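Local structure of putative DNA helicase (Lactobacillus plantarum, 3DMN) at residues A[13-19]-A[162-168]; A[86-91]-A[100-106]; A[110-116]-A[143-147]. The protein is a putative DNA helicase whose C-terminal UvrD-like domain, the part described here, probably helps couple ATP hydrolysis to strand separation, as in related helicases. One frame throughout, in Å; residues are numbered along the deposited sequence.

Contact 1: residues A[13-19]-A[162-168]; sequences DFTKEIL and RVNHALY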
loop_
_atom_site.group_PDB
_atom_site.type_symbol
_atom_site.label_atom_id
_atom_site.label_comp_id
_atom_site.label_asym_id
_atom_site.label_seq_id
_atom_site.Cartn_x
_atom_site.Cartn_y
_atom_site.Cartn_z
ATOM N N ASP A 13 -3.679 -13.368 -6.407
ATOM C CA ASP A 13 -3.106 -14.501 -5.719
ATOM C C ASP A 13 -2.418 -14.144 -4.394
ATOM O O ASP A 13 -2.552 -14.870 -3.417
ATOM C CB ASP A 13 -2.113 -15.224 -6.622
ATOM C CG ASP A 13 -2.792 -16.085 -7.642
ATOM O OD1 ASP A 13 -4.050 -16.230 -7.645
ATOM O OD2 ASP A 13 -2.061 -16.646 -8.508
ATOM N N PHE A 14 -1.646 -13.068 -4.403
ATOM C CA PHE A 14 -1.054 -12.569 -3.167
ATOM C C PHE A 14 -2.152 -12.205 -2.135
ATOM O O PHE A 14 -2.136 -12.677 -0.968
ATOM C CB PHE A 14 -0.193 -11.355 -3.493
ATOM C CG PHE A 14 0.336 -10.659 -2.259
ATOM C CD1 PHE A 14 1.547 -11.060 -1.700
ATOM C CD2 PHE A 14 -0.328 -9.565 -1.730
ATOM C CE1 PHE A 14 2.073 -10.418 -0.540
ATOM C CE2 PHE A 14 0.162 -8.913 -0.593
ATOM C CZ PHE A 14 1.370 -9.308 -0.007
ATOM N N THR A 15 -3.143 -11.414 -2.569
ATOM C CA THR A 15 -4.134 -10.971 -1.609
ATOM C C THR A 15 -5.021 -12.086 -1.062
ATOM O O THR A 15 -5.395 -12.055 0.112
ATOM C CB THR A 15 -4.994 -9.824 -2.162
ATOM O OG1 THR A 15 -5.744 -10.282 -3.304
ATOM C CG2 THR A 15 -4.124 -8.639 -2.547
ATOM N N LYS A 16 -5.357 -13.076 -1.895
ATOM C CA LYS A 16 -6.260 -14.135 -1.436
ATOM C C LYS A 16 -5.668 -14.844 -0.201
ATOM O O LYS A 16 -6.395 -15.304 0.661
ATOM C CB LYS A 16 -6.574 -15.134 -2.559
ATOM C CG LYS A 16 -5.434 -16.075 -2.883
ATOM C CD LYS A 16 -5.657 -16.831 -4.158
ATOM C CE LYS A 16 -4.418 -17.669 -4.444
ATOM N NZ LYS A 16 -4.791 -18.463 -5.725
ATOM N N GLU A 17 -4.339 -14.915 -0.121
ATOM C CA GLU A 17 -3.689 -15.712 0.922
ATOM C C GLU A 17 -3.605 -14.936 2.228
ATOM O O GLU A 17 -3.163 -15.483 3.252
ATOM C CB GLU A 17 -2.304 -16.144 0.455
ATOM C CG GLU A 17 -2.390 -17.056 -0.785
ATOM C CD GLU A 17 -1.252 -18.061 -0.899
ATOM O OE1 GLU A 17 -0.232 -17.939 -0.221
ATOM O OE2 GLU A 17 -1.357 -18.951 -1.782
ATOM N N ILE A 18 -4.019 -13.661 2.191
ATOM C CA ILE A 18 -4.079 -12.863 3.454
ATOM C C ILE A 18 -5.233 -13.356 4.344
ATOM O O ILE A 18 -5.172 -13.270 5.590
ATOM C CB ILE A 18 -4.222 -11.371 3.171
ATOM C CG1 ILE A 18 -3.007 -10.886 2.388
ATOM C CG2 ILE A 18 -4.326 -10.549 4.506
ATOM C CD1 ILE A 18 -3.067 -9.459 1.849
ATOM N N LEU A 19 -6.292 -13.832 3.698
ATOM C CA LEU A 19 -7.464 -14.341 4.416
ATOM C C LEU A 19 -7.250 -15.780 4.859
ATOM O O LEU A 19 -6.611 -16.549 4.166
ATOM C CB LEU A 19 -8.712 -14.286 3.528
ATOM C CG LEU A 19 -9.054 -12.865 3.071
ATOM C CD1 LEU A 19 -10.303 -12.855 2.186
ATOM C CD2 LEU A 19 -9.267 -11.921 4.271
ATOM N N ARG A 162 1.921 -16.304 6.328
ATOM C CA ARG A 162 1.303 -17.464 5.673
ATOM C C ARG A 162 1.374 -17.381 4.166
ATOM O O ARG A 162 1.197 -18.392 3.495
ATOM C CB ARG A 162 -0.154 -17.653 6.104
ATOM C CG ARG A 162 -1.170 -16.594 5.606
ATOM C CD ARG A 162 -2.588 -16.892 6.129
ATOM N NE ARG A 162 -2.936 -18.324 5.965
ATOM C CZ ARG A 162 -3.299 -18.863 4.803
ATOM N NH1 ARG A 162 -3.362 -18.120 3.705
ATOM N NH2 ARG A 162 -3.595 -20.156 4.717
ATOM N N VAL A 163 1.618 -16.196 3.625
ATOM C CA VAL A 163 1.604 -16.057 2.145
ATOM C C VAL A 163 2.790 -16.789 1.535
ATOM O O VAL A 163 3.903 -16.677 2.004
ATOM C CB VAL A 163 1.621 -14.576 1.730
ATOM C CG1 VAL A 163 1.599 -14.447 0.218
ATOM C CG2 VAL A 163 0.402 -13.852 2.320
ATOM N N ASN A 164 2.534 -17.521 0.454
ATOM C CA ASN A 164 3.568 -18.220 -0.273
ATOM C C ASN A 164 4.632 -17.215 -0.729
ATOM O O ASN A 164 4.315 -16.229 -1.429
ATOM C CB ASN A 164 2.861 -18.918 -1.446
ATOM C CG ASN A 164 3.767 -19.801 -2.274
ATOM O OD1 ASN A 164 4.995 -19.623 -2.313
ATOM N ND2 ASN A 164 3.153 -20.732 -2.998
ATOM N N HIS A 165 5.896 -17.478 -0.377
ATOM C CA HIS A 165 6.959 -16.517 -0.734
ATOM C C HIS A 165 7.126 -16.314 -2.235
ATOM O O HIS A 165 7.641 -15.271 -2.662
ATOM C CB HIS A 165 8.301 -16.908 -0.141
ATOM C CG HIS A 165 8.372 -16.730 1.345
ATOM N ND1 HIS A 165 9.567 -16.741 2.039
ATOM C CD2 HIS A 165 7.401 -16.533 2.269
ATOM C CE1 HIS A 165 9.321 -16.565 3.330
ATOM N NE2 HIS A 165 8.014 -16.446 3.497
ATOM N N ALA A 166 6.665 -17.267 -3.036
ATOM C CA ALA A 166 6.731 -17.127 -4.495
ATOM C C ALA A 166 5.854 -15.970 -5.040
ATOM O O ALA A 166 6.053 -15.489 -6.167
ATOM C CB ALA A 166 6.310 -18.436 -5.165
ATOM N N LEU A 167 4.843 -15.600 -4.260
ATOM C CA LEU A 167 3.804 -14.643 -4.735
ATOM C C LEU A 167 4.191 -13.187 -4.600
ATOM O O LEU A 167 3.420 -12.294 -4.973
ATOM C CB LEU A 167 2.472 -14.896 -4.003
ATOM C CG LEU A 167 1.855 -16.276 -4.300
ATOM C CD1 LEU A 167 0.602 -16.477 -3.449
ATOM C CD2 LEU A 167 1.480 -16.411 -5.761
ATOM N N TYR A 168 5.338 -12.916 -3.996
ATOM C CA TYR A 168 5.783 -11.534 -3.892
ATOM C C TYR A 168 7.279 -11.456 -3.833
ATOM O O TYR A 168 7.940 -12.487 -3.575
ATOM C CB TYR A 168 5.167 -10.867 -2.639
ATOM C CG TYR A 168 5.578 -11.482 -1.321
ATOM C CD1 TYR A 168 6.588 -10.879 -0.551
ATOM C CD2 TYR A 168 4.920 -12.612 -0.799
ATOM C CE1 TYR A 168 6.956 -11.411 0.704
ATOM C CE2 TYR A 168 5.293 -13.156 0.449
ATOM C CZ TYR A 168 6.302 -12.531 1.192
ATOM O OH TYR A 168 6.704 -12.987 2.440
#
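Two polar bonds tie segment 13-19, which lies on helix 9-16 and the turn after it, to the loop 162-168, and both involve Glu17. Its CA-to-CB bond points at the loop, and OE1 accepts the backbone N of Asn164 at 2.9 Å; glutamate suits this place because its side chain is long enough to carry a carboxylate across. In return, Arg162 NH1 donates to Glu17 O at 2.7 Å. That carbonyl belongs to the type I turn from Lys16 to Leu19, and Leu19 O lies over one face of the same guanidinium. The loop is also braced internally: Asn164 OD1 accepts Ala166 N at 3.0 Å, an Asx turn that leads into the short 3-10 segment 165-167.

Among the apolar contacts, Phe14 presents its ring edge to the face of Tyr168 in an offset edge-to-face pair, the centroids 5.6 Å apart and the planes at 76°. Phe14 CD1 also meets Val163 CG1 at 3.9 Å, and Phe14 CB lies 4.5 Å from Leu167 CB. Leu167 adds van der Waals contacts, its CD1 3.5 Å from Asp13 O and 3.5 Å from Glu17 CD.

Beyond the two segments, Phe14 rests on Leu148 and Leu150 of strand 147-153. The arrangement is that of an alpha/beta fold in which a helix and the loop entering an edge strand, 169-170, pack together beside a parallel sheet.

Contact 2: residues A[86-91]-A[100-106]; sequences EQVTLI and PGVIVVP. With ACT (acetate ion), chain F; ACT (acetate ion), chain C.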
loop_
_atom_site.group_PDB
_atom_site.type_symbol
_atom_site.label_atom_id
_atom_site.label_comp_id
_atom_site.label_asym_id
_atom_site.label_seq_id
_atom_site.Cartn_x
_atom_site.Cartn_y
_atom_site.Cartn_z
ATOM N N GLU A 86 7.384 16.251 -2.045
ATOM C CA GLU A 86 6.285 15.626 -2.813
ATOM C C GLU A 86 5.090 16.560 -2.787
ATOM O O GLU A 86 4.849 17.255 -1.776
ATOM C CB GLU A 86 5.857 14.302 -2.187
ATOM C CG GLU A 86 6.963 13.242 -2.154
ATOM C CD GLU A 86 7.258 12.549 -3.497
ATOM O OE1 GLU A 86 6.639 12.857 -4.544
ATOM O OE2 GLU A 86 8.124 11.638 -3.482
ATOM N N GLN A 87 4.284 16.505 -3.851
ATOM C CA GLN A 87 2.958 17.140 -3.826
ATOM C C GLN A 87 2.040 16.102 -3.221
ATOM O O GLN A 87 1.955 15.003 -3.758
ATOM C CB GLN A 87 2.486 17.453 -5.255
ATOM C CG GLN A 87 1.274 18.363 -5.327
ATOM C CD GLN A 87 0.934 18.762 -6.775
ATOM O OE1 GLN A 87 1.217 18.026 -7.726
ATOM N NE2 GLN A 87 0.343 19.930 -6.930
ATOM N N VAL A 88 1.434 16.414 -2.087
ATOM C CA VAL A 88 0.631 15.403 -1.342
ATOM C C VAL A 88 -0.763 15.926 -1.054
ATOM O O VAL A 88 -0.959 17.111 -0.659
ATOM C CB VAL A 88 1.271 15.029 -0.016
ATOM C CG1 VAL A 88 0.545 13.763 0.582
ATOM C CG2 VAL A 88 2.736 14.741 -0.243
ATOM N N THR A 89 -1.739 15.041 -1.276
ATOM C CA THR A 89 -3.125 15.332 -0.930
ATOM C C THR A 89 -3.589 14.238 0.026
ATOM O O THR A 89 -3.748 13.079 -0.378
ATOM C CB THR A 89 -4.001 15.348 -2.177
ATOM O OG1 THR A 89 -3.581 16.425 -3.017
ATOM C CG2 THR A 89 -5.479 15.537 -1.802
ATOM N N LEU A 90 -3.789 14.617 1.287
ATOM C CA LEU A 90 -4.324 13.689 2.263
ATOM C C LEU A 90 -5.829 13.799 2.109
ATOM O O LEU A 90 -6.442 14.843 2.455
ATOM C CB LEU A 90 -3.819 14.030 3.663
ATOM C CG LEU A 90 -4.475 13.285 4.831
ATOM C CD1 LEU A 90 -4.427 11.856 4.533
ATOM C CD2 LEU A 90 -3.771 13.595 6.122
ATOM N N ILE A 91 -6.395 12.763 1.470
ATOM C CA ILE A 91 -7.785 12.840 0.951
ATOM C C ILE A 91 -8.777 12.767 2.065
ATOM O O ILE A 91 -8.560 12.082 3.073
ATOM C CB ILE A 91 -8.150 11.830 -0.216
ATOM C CG1 ILE A 91 -8.277 10.382 0.277
ATOM C CG2 ILE A 91 -7.196 12.013 -1.436
ATOM C CD1 ILE A 91 -9.190 9.501 -0.592
ATOM N N PRO A 100 -3.482 16.701 -8.062
ATOM C CA PRO A 100 -3.172 15.434 -8.745
ATOM C C PRO A 100 -1.691 15.208 -8.993
ATOM O O PRO A 100 -1.169 15.439 -10.104
ATOM C CB PRO A 100 -3.997 15.526 -10.006
ATOM C CG PRO A 100 -5.211 16.196 -9.488
ATOM C CD PRO A 100 -4.637 17.340 -8.697
ATOM N N GLY A 101 -1.058 14.836 -7.876
ATOM C CA GLY A 101 0.279 14.276 -7.686
ATOM C C GLY A 101 0.042 13.075 -6.764
ATOM O O GLY A 101 -0.431 12.058 -7.248
ATOM N N VAL A 102 0.268 13.202 -5.441
ATOM C CA VAL A 102 0.218 12.003 -4.557
ATOM C C VAL A 102 -1.024 11.962 -3.644
ATOM O O VAL A 102 -1.192 12.841 -2.804
ATOM C CB VAL A 102 1.510 11.929 -3.687
ATOM C CG1 VAL A 102 1.566 10.677 -2.849
ATOM C CG2 VAL A 102 2.767 12.033 -4.557
ATOM N N ILE A 103 -1.864 10.924 -3.740
ATOM C CA ILE A 103 -2.998 10.832 -2.803
ATOM C C ILE A 103 -2.618 9.900 -1.659
ATOM O O ILE A 103 -2.061 8.823 -1.893
ATOM C CB ILE A 103 -4.382 10.349 -3.404
ATOM C CG1 ILE A 103 -4.263 8.996 -4.045
ATOM C CG2 ILE A 103 -4.998 11.404 -4.339
ATOM C CD1 ILE A 103 -5.559 8.514 -4.649
ATOM N N VAL A 104 -2.913 10.349 -0.439
ATOM C CA VAL A 104 -2.768 9.541 0.765
ATOM C C VAL A 104 -4.192 9.351 1.298
ATOM O O VAL A 104 -4.904 10.358 1.555
ATOM C CB VAL A 104 -1.853 10.255 1.829
ATOM C CG1 VAL A 104 -1.859 9.400 3.083
ATOM C CG2 VAL A 104 -0.424 10.355 1.300
ATOM N N VAL A 105 -4.579 8.091 1.473
ATOM C CA VAL A 105 -5.972 7.686 1.629
ATOM C C VAL A 105 -6.032 6.867 2.929
ATOM O O VAL A 105 -5.435 5.805 3.005
ATOM C CB VAL A 105 -6.420 6.691 0.402
ATOM C CG1 VAL A 105 -7.882 6.237 0.505
ATOM C CG2 VAL A 105 -6.173 7.310 -0.983
ATOM N N PRO A 106 -6.772 7.346 3.952
ATOM C CA PRO A 106 -6.994 6.386 5.081
ATOM C C PRO A 106 -7.847 5.201 4.639
ATOM O O PRO A 106 -8.741 5.369 3.808
ATOM C CB PRO A 106 -7.805 7.201 6.079
ATOM C CG PRO A 106 -7.559 8.630 5.684
ATOM C CD PRO A 106 -7.403 8.651 4.205
HETATM C C ACT F . -3.039 17.826 2.049
HETATM O O ACT F . -4.177 17.448 1.668
HETATM O OXT ACT F . -2.606 18.908 1.586
HETATM C CH3 ACT F . -2.266 17.079 3.067
HETATM C C ACT C . 1.479 20.004 -1.391
HETATM O O ACT C . 2.105 19.079 -0.839
HETATM O OXT ACT C . 0.763 19.676 -2.358
HETATM C CH3 ACT C . 1.537 21.376 -0.935
#
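Strands 88-90 and 102-106 form a parallel pair at the edge of the central sheet of an alpha/beta fold, consistent with the RecA-like core of UvrD-family helicases. Their axes approach to 4.7 Å at 22°. Strand 88-90 is outermost, so within this chain its outer amides have no strand partner, and acetate ions, probably from the crystallisation liquor, accept from two of them: Val88 N donates to O of one at 3.0 Å and Leu90 N to O of another at 2.9 Å.

Pro100 begins the second segment, and Gly101 follows beside the Gln87 side chain, its CA 3.9 Å from OE1 of Gln87; a CB at Gly101 would clash with that oxygen. Val102 opens the regular pairing, its N bonding to Gln87 O at 3.0 Å and its O receiving Thr89 N at 2.7 Å. Ile103 turns its backbone hydrogen bonding to Ile66 of strand 64-68, while its CA makes a CA-H...O contact with Thr89 O at 3.4 Å; its side chain meets Ile91, CG2 to CG2 at 3.7 Å. Val104 repeats the pattern, N to Thr89 O at 2.9 Å and O from Ile91 N at 2.8 Å, while its CG2 touches Val88 CG1 at 3.6 Å. Beta-branched valine and isoleucine suit extended backbone; Val102 and Val104 share one face, Ile103 takes the other. Val105 CG1 packs on Ile91 CD1 at 3.7 Å. Pro106, having no N-H to continue the alternation, ends it, with CD 3.8 Å from Ile91 O.

Contact 3: residues A[110-116]-A[143-147]; sequences AKGLEFD and RAMHE. With ACT (acetate ion), chain G.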
loop_
_atom_site.group_PDB
_atom_site.type_symbol
_atom_site.label_atom_id
_atom_site.label_comp_id
_atom_site.label_asym_id
_atom_site.label_seq_id
_atom_site.Cartn_x
_atom_site.Cartn_y
_atom_site.Cartn_z
ATOM N N ALA A 110 -11.193 4.485 1.442
ATOM C CA ALA A 110 -10.871 3.872 0.170
ATOM C C ALA A 110 -12.084 3.079 -0.341
ATOM O O ALA A 110 -12.031 2.455 -1.407
ATOM C CB ALA A 110 -9.622 3.027 0.294
ATOM N N LYS A 111 -13.177 3.108 0.435
ATOM C CA LYS A 111 -14.374 2.313 0.165
ATOM C C LYS A 111 -14.891 2.578 -1.239
ATOM O O LYS A 111 -15.132 3.739 -1.604
ATOM C CB LYS A 111 -15.463 2.656 1.202
ATOM C CG LYS A 111 -16.792 1.921 1.036
ATOM C CD LYS A 111 -17.852 2.530 1.958
ATOM C CE LYS A 111 -19.154 1.735 1.908
ATOM N NZ LYS A 111 -20.335 2.650 1.860
ATOM N N GLY A 112 -15.057 1.506 -2.006
ATOM C CA GLY A 112 -15.592 1.585 -3.365
ATOM C C GLY A 112 -14.595 2.120 -4.364
ATOM O O GLY A 112 -14.995 2.556 -5.453
ATOM N N LEU A 113 -13.304 2.107 -4.003
ATOM C CA LEU A 113 -12.274 2.695 -4.877
ATOM C C LEU A 113 -11.326 1.630 -5.386
ATOM O O LEU A 113 -11.060 0.660 -4.706
ATOM C CB LEU A 113 -11.477 3.783 -4.153
ATOM C CG LEU A 113 -12.282 5.000 -3.635
ATOM C CD1 LEU A 113 -11.335 6.049 -3.056
ATOM C CD2 LEU A 113 -13.187 5.577 -4.703
ATOM N N GLU A 114 -10.833 1.820 -6.603
ATOM C CA GLU A 114 -9.755 0.967 -7.126
ATOM C C GLU A 114 -8.709 1.930 -7.685
ATOM O O GLU A 114 -9.063 3.012 -8.178
ATOM C CB GLU A 114 -10.271 0.005 -8.223
ATOM C CG GLU A 114 -11.077 0.660 -9.349
ATOM C CD GLU A 114 -10.232 1.475 -10.369
ATOM O OE1 GLU A 114 -10.780 2.440 -10.944
ATOM O OE2 GLU A 114 -9.036 1.171 -10.577
ATOM N N PHE A 115 -7.432 1.542 -7.578
ATOM C CA PHE A 115 -6.348 2.362 -8.046
ATOM C C PHE A 115 -5.431 1.527 -8.936
ATOM O O PHE A 115 -5.283 0.327 -8.719
ATOM C CB PHE A 115 -5.544 2.866 -6.835
ATOM C CG PHE A 115 -6.390 3.622 -5.840
ATOM C CD1 PHE A 115 -6.775 4.929 -6.102
ATOM C CD2 PHE A 115 -6.772 3.022 -4.635
ATOM C CE1 PHE A 115 -7.554 5.631 -5.170
ATOM C CE2 PHE A 115 -7.546 3.724 -3.699
ATOM C CZ PHE A 115 -7.921 5.018 -3.972
ATOM N N ASP A 116 -4.819 2.167 -9.935
ATOM C CA ASP A 116 -3.824 1.529 -10.772
ATOM C C ASP A 116 -2.708 0.917 -9.920
ATOM O O ASP A 116 -2.408 -0.273 -10.024
ATOM C CB ASP A 116 -3.255 2.631 -11.658
ATOM C CG ASP A 116 -2.336 2.122 -12.720
ATOM O OD1 ASP A 116 -2.441 0.933 -13.099
ATOM O OD2 ASP A 116 -1.528 2.958 -13.200
ATOM N N ARG A 143 -7.332 -3.154 -3.285
ATOM C CA ARG A 143 -7.648 -1.908 -4.009
ATOM C C ARG A 143 -6.729 -1.725 -5.210
ATOM O O ARG A 143 -7.027 -0.914 -6.076
ATOM C CB ARG A 143 -7.510 -0.688 -3.115
ATOM C CG ARG A 143 -8.332 -0.770 -1.836
ATOM C CD ARG A 143 -9.679 -0.233 -2.043
ATOM N NE ARG A 143 -10.524 -0.382 -0.859
ATOM C CZ ARG A 143 -11.840 -0.535 -0.937
ATOM N NH1 ARG A 143 -12.435 -0.546 -2.133
ATOM N NH2 ARG A 143 -12.566 -0.683 0.177
ATOM N N ALA A 144 -5.587 -2.432 -5.223
ATOM C CA ALA A 144 -4.621 -2.295 -6.338
ATOM C C ALA A 144 -5.041 -3.113 -7.520
ATOM O O ALA A 144 -5.272 -4.341 -7.405
ATOM C CB ALA A 144 -3.198 -2.784 -5.910
HETATM N N MSE A 145 -5.065 -2.457 -8.674
HETATM C CA MSE A 145 -5.448 -3.139 -9.905
HETATM C C MSE A 145 -4.220 -3.721 -10.588
HETATM O O MSE A 145 -4.262 -4.876 -11.055
HETATM C CB MSE A 145 -6.237 -2.212 -10.840
HETATM C CG MSE A 145 -7.567 -1.801 -10.279
HETATM SE SE MSE A 145 -8.801 -3.320 -9.936
HETATM C CE MSE A 145 -8.672 -3.453 -7.968
ATOM N N HIS A 146 -3.132 -2.957 -10.648
ATOM C CA HIS A 146 -2.014 -3.303 -11.544
ATOM C C HIS A 146 -0.654 -3.416 -10.826
ATOM O O HIS A 146 0.139 -4.292 -11.146
ATOM C CB HIS A 146 -1.961 -2.328 -12.744
ATOM C CG HIS A 146 -3.269 -2.263 -13.504
ATOM N ND1 HIS A 146 -3.947 -1.080 -13.756
ATOM C CD2 HIS A 146 -4.050 -3.249 -14.009
ATOM C CE1 HIS A 146 -5.074 -1.344 -14.394
ATOM N NE2 HIS A 146 -5.156 -2.651 -14.571
ATOM N N GLU A 147 -0.411 -2.558 -9.835
ATOM C CA GLU A 147 0.856 -2.570 -9.078
ATOM C C GLU A 147 0.548 -2.451 -7.589
ATOM O O GLU A 147 -0.256 -1.641 -7.191
ATOM C CB GLU A 147 1.723 -1.387 -9.507
ATOM C CG GLU A 147 3.198 -1.540 -9.131
ATOM C CD GLU A 147 3.956 -2.487 -10.091
ATOM O OE1 GLU A 147 3.450 -2.733 -11.216
ATOM O OE2 GLU A 147 5.067 -2.948 -9.737
HETATM C C ACT G . -9.988 -0.349 2.568
HETATM O O ACT G . -11.176 -0.220 2.193
HETATM O OXT ACT G . -9.120 -0.100 1.734
HETATM C CH3 ACT G . -9.659 -0.799 3.942
HETATM O O HOH W 1 -15.425 -1.079 -0.799
#
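The guanidinium of Arg143 lies flat against a type II turn, Ala110 to Leu113, with Ala110 O and Lys111 N over one of its faces, while NH1 donates to Leu113 O at 3.2 Å. Gly112 takes the positive phi of that turn with ease, and its N shares a water with Arg143 NH2. Past the turn the two segments pair in parallel: Phe115 N bonds to Arg143 O at 2.9 Å, and N of Met145, which is a selenomethionine, donates to Phe115 O at 2.8 Å. Asp116 O then accepts His146 N (2.8 Å) and Glu147 N (3.0 Å), and its OD1 takes His146 ND1 at 2.6 Å; OD2 holds Thr63 N.

The sequences resemble motifs V (KGLEFD) and VI (SRA) of UvrD-like helicases. Arg143 also grips an acetate, probably from the crystallisation liquor, NE to OXT at 3.0 Å and NH2 to O at a very short 2.5 Å. Held by the turn, the arginine is poised to meet an anion, consistent with motif VI arginines of relatives, which contact ATP phosphate.

Overall arrangement
All three contacts are partly buried. Contacts 2 and 3 touch each other in the sheet region, whereas contact 1 stands apart, its centre 28 Å from that of contact 2, on the opposite side of the chain's centre. Contact 3 is the most central. It joins loops that lead into strands 118-121 and 147-153, and it touches contact 2 where Ile103 CD1 meets Phe115 CE1 at 3.5 Å. Chemistry follows place: regular backbone bonds with aliphatic side chains at the sheet edge in contact 2; parallel backbone bonds plus Arg143 and a His146-Asp116 bond in contact 3; mixed aromatic packing and side-chain-to-backbone bonds in contact 1. Along the chain, contact 1 encloses the other two, which follow in series.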